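Local coordinates for lipoprotein (Mycoplasma mycoides subsp. capri, PDB 7ADK), which is a mycoplasma lipoprotein that probably acts as a chymotrypsin-like peptidase of clan PA and may cleave host antibodies, at residues B[441-455]-B[537-549]. Sequence-based numbering, arbitrary orientation.
Sequences TKFYFGTNSHVAKGI and FADFAIVEVDFAK
The carboxylate of D539 grips H450 twice. OD2 accepts from ring atom ND1 of H450 at 2.7 Å through its syn lone pair, with imidazole and carboxylate nearly coplanar (24° apart), while OD1 takes the backbone N of H450 at 3.0 Å, likewise syn. A two-oxygen acceptor suits this place: it fixes both the rotation of the ring and the start of the helix that carries it. N448 supplies a third bond, its ND2 reaching D539 OD2 at 2.9 Å from above the carboxylate plane. D539 sits at the centre of an inverse gamma turn, and its CG, trans to the backbone N (chi1 -162°), swings the acid toward the histidine. The arrangement is consistent with the His–Asp pair of chymotrypsin-like peptidases, the clan to which this family belongs, and S759, in a GASG sequence and touching H450 and N448, is probably the nucleophile.

What positions the pair is an antiparallel strand pairing, 442-447 against 541-546, one link in a larger antiparallel sheet. Its hydrogen-bonded pairs put F443, F445 and T447 on one face with A541, V543 and V545, a mostly apolar surface in which A541 CB packs on A452 CB of the helix (3.7 Å) and V543 meets I455. G446 leaves room for the ring of F540 nearby. On the other face Y444 lies alongside E544, its OH donating to OE2 at 2.7 Å on the anti side; Y832 also bonds that buried oxygen. The extended K442 reaches D546 OD2 with NZ (2.9 Å), while E544 OE1 lies a long 4.0 Å from the same NZ.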
loop_
_atom_site.group_PDB
_atom_site.type_symbol
_atom_site.label_atom_id
_atom_site.label_comp_id
_atom_site.label_asym_id
_atom_site.label_seq_id
_atom_site.Cartn_x
_atom_site.Cartn_y
_atom_site.Cartn_z
ATOM N N THR B 441 -23.196 25.619 -13.189
ATOM C CA THR B 441 -22.591 24.665 -14.145
ATOM C C THR B 441 -21.135 24.953 -14.527
ATOM O O THR B 441 -20.455 24.069 -15.047
ATOM C CB THR B 441 -23.410 24.606 -15.442
ATOM O OG1 THR B 441 -23.407 25.866 -16.068
ATOM C CG2 THR B 441 -24.854 24.204 -15.222
ATOM N N LYS B 442 -20.623 26.157 -14.252
ATOM C CA LYS B 442 -19.310 26.638 -14.692
ATOM C C LYS B 442 -18.431 26.985 -13.496
ATOM O O LYS B 442 -18.709 27.924 -12.757
ATOM C CB LYS B 442 -19.546 27.814 -15.645
ATOM C CG LYS B 442 -18.317 28.168 -16.482
ATOM C CD LYS B 442 -18.735 29.074 -17.640
ATOM C CE LYS B 442 -17.609 29.216 -18.653
ATOM N NZ LYS B 442 -18.116 29.436 -20.021
ATOM N N PHE B 443 -17.389 26.184 -13.297
ATOM C CA PHE B 443 -16.597 26.107 -12.067
ATOM C C PHE B 443 -15.132 26.452 -12.308
ATOM O O PHE B 443 -14.600 26.184 -13.379
ATOM C CB PHE B 443 -16.701 24.706 -11.465
ATOM C CG PHE B 443 -18.032 24.400 -10.823
ATOM C CD1 PHE B 443 -19.128 24.014 -11.602
ATOM C CD2 PHE B 443 -18.173 24.509 -9.437
ATOM C CE1 PHE B 443 -20.347 23.697 -10.999
ATOM C CE2 PHE B 443 -19.390 24.187 -8.826
ATOM C CZ PHE B 443 -20.471 23.770 -9.608
ATOM N N TYR B 444 -14.482 27.020 -11.292
ATOM C CA TYR B 444 -13.096 27.463 -11.302
ATOM C C TYR B 444 -12.310 26.753 -10.216
ATOM O O TYR B 444 -12.756 26.631 -9.072
ATOM C CB TYR B 444 -12.999 28.981 -11.162
ATOM C CG TYR B 444 -13.804 29.718 -12.195
ATOM C CD1 TYR B 444 -15.180 29.895 -12.002
ATOM C CD2 TYR B 444 -13.207 30.133 -13.392
ATOM C CE1 TYR B 444 -15.976 30.394 -13.039
ATOM C CE2 TYR B 444 -14.004 30.674 -14.410
ATOM C CZ TYR B 444 -15.392 30.757 -14.260
ATOM O OH TYR B 444 -16.162 31.121 -15.310
ATOM N N PHE B 445 -11.159 26.223 -10.609
ATOM C CA PHE B 445 -10.311 25.365 -9.801
ATOM C C PHE B 445 -8.909 25.981 -9.640
ATOM O O PHE B 445 -8.280 26.326 -10.623
ATOM C CB PHE B 445 -10.233 23.988 -10.457
ATOM C CG PHE B 445 -11.533 23.186 -10.474
ATOM C CD1 PHE B 445 -12.511 23.378 -11.467
ATOM C CD2 PHE B 445 -11.737 22.199 -9.492
ATOM C CE1 PHE B 445 -13.692 22.616 -11.455
ATOM C CE2 PHE B 445 -12.903 21.416 -9.492
ATOM C CZ PHE B 445 -13.883 21.629 -10.468
ATOM N N GLY B 446 -8.433 26.130 -8.404
ATOM C CA GLY B 446 -7.077 26.542 -8.105
ATOM C C GLY B 446 -6.123 25.376 -8.235
ATOM O O GLY B 446 -6.400 24.266 -7.802
ATOM N N THR B 447 -4.986 25.587 -8.867
ATOM C CA THR B 447 -3.950 24.582 -9.101
ATOM C C THR B 447 -2.611 25.303 -9.216
ATOM O O THR B 447 -2.528 26.489 -8.881
ATOM C CB THR B 447 -4.311 23.717 -10.335
ATOM O OG1 THR B 447 -3.447 22.622 -10.406
ATOM C CG2 THR B 447 -4.253 24.454 -11.671
ATOM N N ASN B 448 -1.571 24.656 -9.724
ATOM C CA ASN B 448 -0.314 25.313 -10.062
ATOM C C ASN B 448 0.020 25.287 -11.557
ATOM O O ASN B 448 -0.496 24.496 -12.335
ATOM C CB ASN B 448 0.798 24.835 -9.148
ATOM C CG ASN B 448 1.173 23.416 -9.381
ATOM O OD1 ASN B 448 0.351 22.527 -9.445
ATOM N ND2 ASN B 448 2.433 23.164 -9.544
ATOM N N SER B 449 0.844 26.230 -11.983
ATOM C CA SER B 449 1.096 26.562 -13.391
ATOM C C SER B 449 1.787 25.454 -14.193
ATOM O O SER B 449 1.387 25.174 -15.320
ATOM C CB SER B 449 1.895 27.858 -13.485
ATOM O OG SER B 449 1.824 28.382 -14.769
ATOM N N HIS B 450 2.740 24.723 -13.616
ATOM C CA HIS B 450 3.291 23.560 -14.314
ATOM C C HIS B 450 2.327 22.366 -14.436
ATOM O O HIS B 450 2.589 21.460 -15.224
ATOM C CB HIS B 450 4.641 23.148 -13.740
ATOM C CG HIS B 450 4.596 22.287 -12.518
ATOM N ND1 HIS B 450 4.811 22.696 -11.235
ATOM C CD2 HIS B 450 4.524 20.924 -12.490
ATOM C CE1 HIS B 450 4.891 21.616 -10.452
ATOM N NE2 HIS B 450 4.688 20.504 -11.169
ATOM N N VAL B 451 1.208 22.354 -13.701
ATOM C CA VAL B 451 0.123 21.380 -13.886
ATOM C C VAL B 451 -0.865 21.887 -14.922
ATOM O O VAL B 451 -1.225 21.155 -15.836
ATOM C CB VAL B 451 -0.549 21.008 -12.547
ATOM C CG1 VAL B 451 -1.812 20.166 -12.709
ATOM C CG2 VAL B 451 0.423 20.244 -11.657
ATOM N N ALA B 452 -1.263 23.154 -14.839
ATOM C CA ALA B 452 -2.208 23.753 -15.768
ATOM C C ALA B 452 -1.693 23.829 -17.220
ATOM O O ALA B 452 -2.491 23.787 -18.150
ATOM C CB ALA B 452 -2.591 25.130 -15.241
ATOM N N LYS B 453 -0.373 23.891 -17.463
ATOM C CA LYS B 453 0.224 23.792 -18.808
ATOM C C LYS B 453 0.076 22.419 -19.484
ATOM O O LYS B 453 0.351 22.304 -20.671
ATOM C CB LYS B 453 1.653 24.358 -18.855
ATOM C CG LYS B 453 2.820 23.449 -18.445
ATOM C CD LYS B 453 4.162 24.120 -18.798
ATOM C CE LYS B 453 5.380 23.215 -18.569
ATOM N NZ LYS B 453 6.611 23.749 -19.198
ATOM N N GLY B 454 -0.402 21.400 -18.775
ATOM C CA GLY B 454 -0.821 20.137 -19.369
ATOM C C GLY B 454 -2.085 20.246 -20.218
ATOM O O GLY B 454 -2.375 19.354 -21.010
ATOM N N ILE B 455 -2.845 21.338 -20.096
ATOM C CA ILE B 455 -3.953 21.656 -20.994
ATOM C C ILE B 455 -3.380 22.095 -22.354
ATOM O O ILE B 455 -2.983 23.242 -22.525
ATOM C CB ILE B 455 -4.928 22.685 -20.371
ATOM C CG1 ILE B 455 -5.463 22.262 -18.989
ATOM C CG2 ILE B 455 -6.121 22.909 -21.295
ATOM C CD1 ILE B 455 -6.217 23.347 -18.253
ATOM N N PHE B 537 7.510 34.693 -11.952
ATOM C CA PHE B 537 6.195 34.101 -11.717
ATOM C C PHE B 537 6.109 33.458 -10.327
ATOM O O PHE B 537 7.114 33.218 -9.665
ATOM C CB PHE B 537 5.843 33.120 -12.853
ATOM C CG PHE B 537 6.305 31.695 -12.656
ATOM C CD1 PHE B 537 5.375 30.652 -12.597
ATOM C CD2 PHE B 537 7.664 31.400 -12.488
ATOM C CE1 PHE B 537 5.801 29.341 -12.350
ATOM C CE2 PHE B 537 8.088 30.093 -12.232
ATOM C CZ PHE B 537 7.153 29.062 -12.156
ATOM N N ALA B 538 4.901 33.153 -9.878
ATOM C CA ALA B 538 4.664 32.226 -8.771
ATOM C C ALA B 538 3.893 31.019 -9.289
ATOM O O ALA B 538 2.969 31.217 -10.076
ATOM C CB ALA B 538 3.883 32.943 -7.690
ATOM N N ASP B 539 4.235 29.800 -8.893
ATOM C CA ASP B 539 3.616 28.606 -9.472
ATOM C C ASP B 539 2.168 28.393 -8.971
ATOM O O ASP B 539 1.888 27.580 -8.099
ATOM C CB ASP B 539 4.550 27.405 -9.280
ATOM C CG ASP B 539 4.230 26.224 -10.208
ATOM O OD1 ASP B 539 3.586 26.430 -11.252
ATOM O OD2 ASP B 539 4.586 25.072 -9.888
ATOM N N PHE B 540 1.228 29.160 -9.518
ATOM C CA PHE B 540 -0.212 29.138 -9.227
ATOM C C PHE B 540 -1.039 29.457 -10.493
ATOM O O PHE B 540 -0.719 30.403 -11.208
ATOM C CB PHE B 540 -0.519 30.129 -8.098
ATOM C CG PHE B 540 -1.992 30.409 -7.892
ATOM C CD1 PHE B 540 -2.872 29.370 -7.556
ATOM C CD2 PHE B 540 -2.501 31.698 -8.096
ATOM C CE1 PHE B 540 -4.247 29.612 -7.431
ATOM C CE2 PHE B 540 -3.875 31.948 -7.954
ATOM C CZ PHE B 540 -4.745 30.905 -7.615
ATOM N N ALA B 541 -2.103 28.710 -10.772
ATOM C CA ALA B 541 -2.964 28.930 -11.925
ATOM C C ALA B 541 -4.423 28.605 -11.596
ATOM O O ALA B 541 -4.686 27.851 -10.666
ATOM C CB ALA B 541 -2.424 28.109 -13.095
ATOM N N ILE B 542 -5.376 29.155 -12.338
ATOM C CA ILE B 542 -6.807 28.919 -12.109
ATOM C C ILE B 542 -7.474 28.411 -13.383
ATOM O O ILE B 542 -7.478 29.096 -14.401
ATOM C CB ILE B 542 -7.513 30.167 -11.556
ATOM C CG1 ILE B 542 -6.767 30.741 -10.342
ATOM C CG2 ILE B 542 -8.972 29.836 -11.207
ATOM C CD1 ILE B 542 -7.329 32.055 -9.836
ATOM N N VAL B 543 -8.025 27.206 -13.337
ATOM C CA VAL B 543 -8.630 26.492 -14.463
ATOM C C VAL B 543 -10.151 26.546 -14.392
ATOM O O VAL B 543 -10.757 26.228 -13.379
ATOM C CB VAL B 543 -8.155 25.025 -14.489
ATOM C CG1 VAL B 543 -8.906 24.185 -15.533
ATOM C CG2 VAL B 543 -6.654 24.972 -14.773
ATOM N N GLU B 544 -10.782 26.915 -15.490
ATOM C CA GLU B 544 -12.226 26.867 -15.692
ATOM C C GLU B 544 -12.643 25.522 -16.295
ATOM O O GLU B 544 -12.020 25.033 -17.236
ATOM C CB GLU B 544 -12.615 28.045 -16.584
ATOM C CG GLU B 544 -14.105 28.136 -16.918
ATOM C CD GLU B 544 -14.400 29.270 -17.911
ATOM O OE1 GLU B 544 -14.272 29.035 -19.130
ATOM O OE2 GLU B 544 -14.816 30.370 -17.481
ATOM N N VAL B 545 -13.716 24.942 -15.769
ATOM C CA VAL B 545 -14.394 23.781 -16.333
ATOM C C VAL B 545 -15.879 24.089 -16.509
ATOM O O VAL B 545 -16.578 24.400 -15.545
ATOM C CB VAL B 545 -14.159 22.534 -15.471
ATOM C CG1 VAL B 545 -14.780 21.318 -16.125
ATOM C CG2 VAL B 545 -12.684 22.225 -15.250
ATOM N N ASP B 546 -16.383 23.999 -17.739
ATOM C CA ASP B 546 -17.786 24.268 -18.076
ATOM C C ASP B 546 -18.550 22.960 -18.306
ATOM O O ASP B 546 -18.580 22.415 -19.409
ATOM C CB ASP B 546 -17.840 25.239 -19.265
ATOM C CG ASP B 546 -19.241 25.784 -19.586
ATOM O OD1 ASP B 546 -20.252 25.253 -19.097
ATOM O OD2 ASP B 546 -19.301 26.809 -20.300
ATOM N N PHE B 547 -19.138 22.406 -17.233
ATOM C CA PHE B 547 -19.791 21.097 -17.304
ATOM C C PHE B 547 -21.048 21.086 -18.188
ATOM O O PHE B 547 -21.390 20.041 -18.738
ATOM C CB PHE B 547 -20.136 20.605 -15.900
ATOM C CG PHE B 547 -18.934 20.306 -15.032
ATOM C CD1 PHE B 547 -18.114 19.205 -15.354
ATOM C CD2 PHE B 547 -18.638 21.112 -13.925
ATOM C CE1 PHE B 547 -16.991 18.919 -14.558
ATOM C CE2 PHE B 547 -17.520 20.818 -13.120
ATOM C CZ PHE B 547 -16.701 19.724 -13.449
ATOM N N ALA B 548 -21.701 22.238 -18.414
ATOM C CA ALA B 548 -22.829 22.348 -19.339
ATOM C C ALA B 548 -22.430 22.138 -20.813
ATOM O O ALA B 548 -23.297 21.914 -21.662
ATOM C CB ALA B 548 -23.510 23.693 -19.149
ATOM N N LYS B 549 -21.124 22.129 -21.124
ATOM C CA LYS B 549 -20.562 21.577 -22.365
ATOM C C LYS B 549 -19.441 20.565 -22.122
ATOM O O LYS B 549 -18.512 20.482 -22.901
ATOM C CB LYS B 549 -20.234 22.657 -23.409
ATOM C CG LYS B 549 -19.187 23.691 -22.988
ATOM C CD LYS B 549 -18.746 24.545 -24.178
ATOM C CE LYS B 549 -18.120 25.846 -23.711
ATOM N NZ LYS B 549 -17.539 26.637 -24.789
#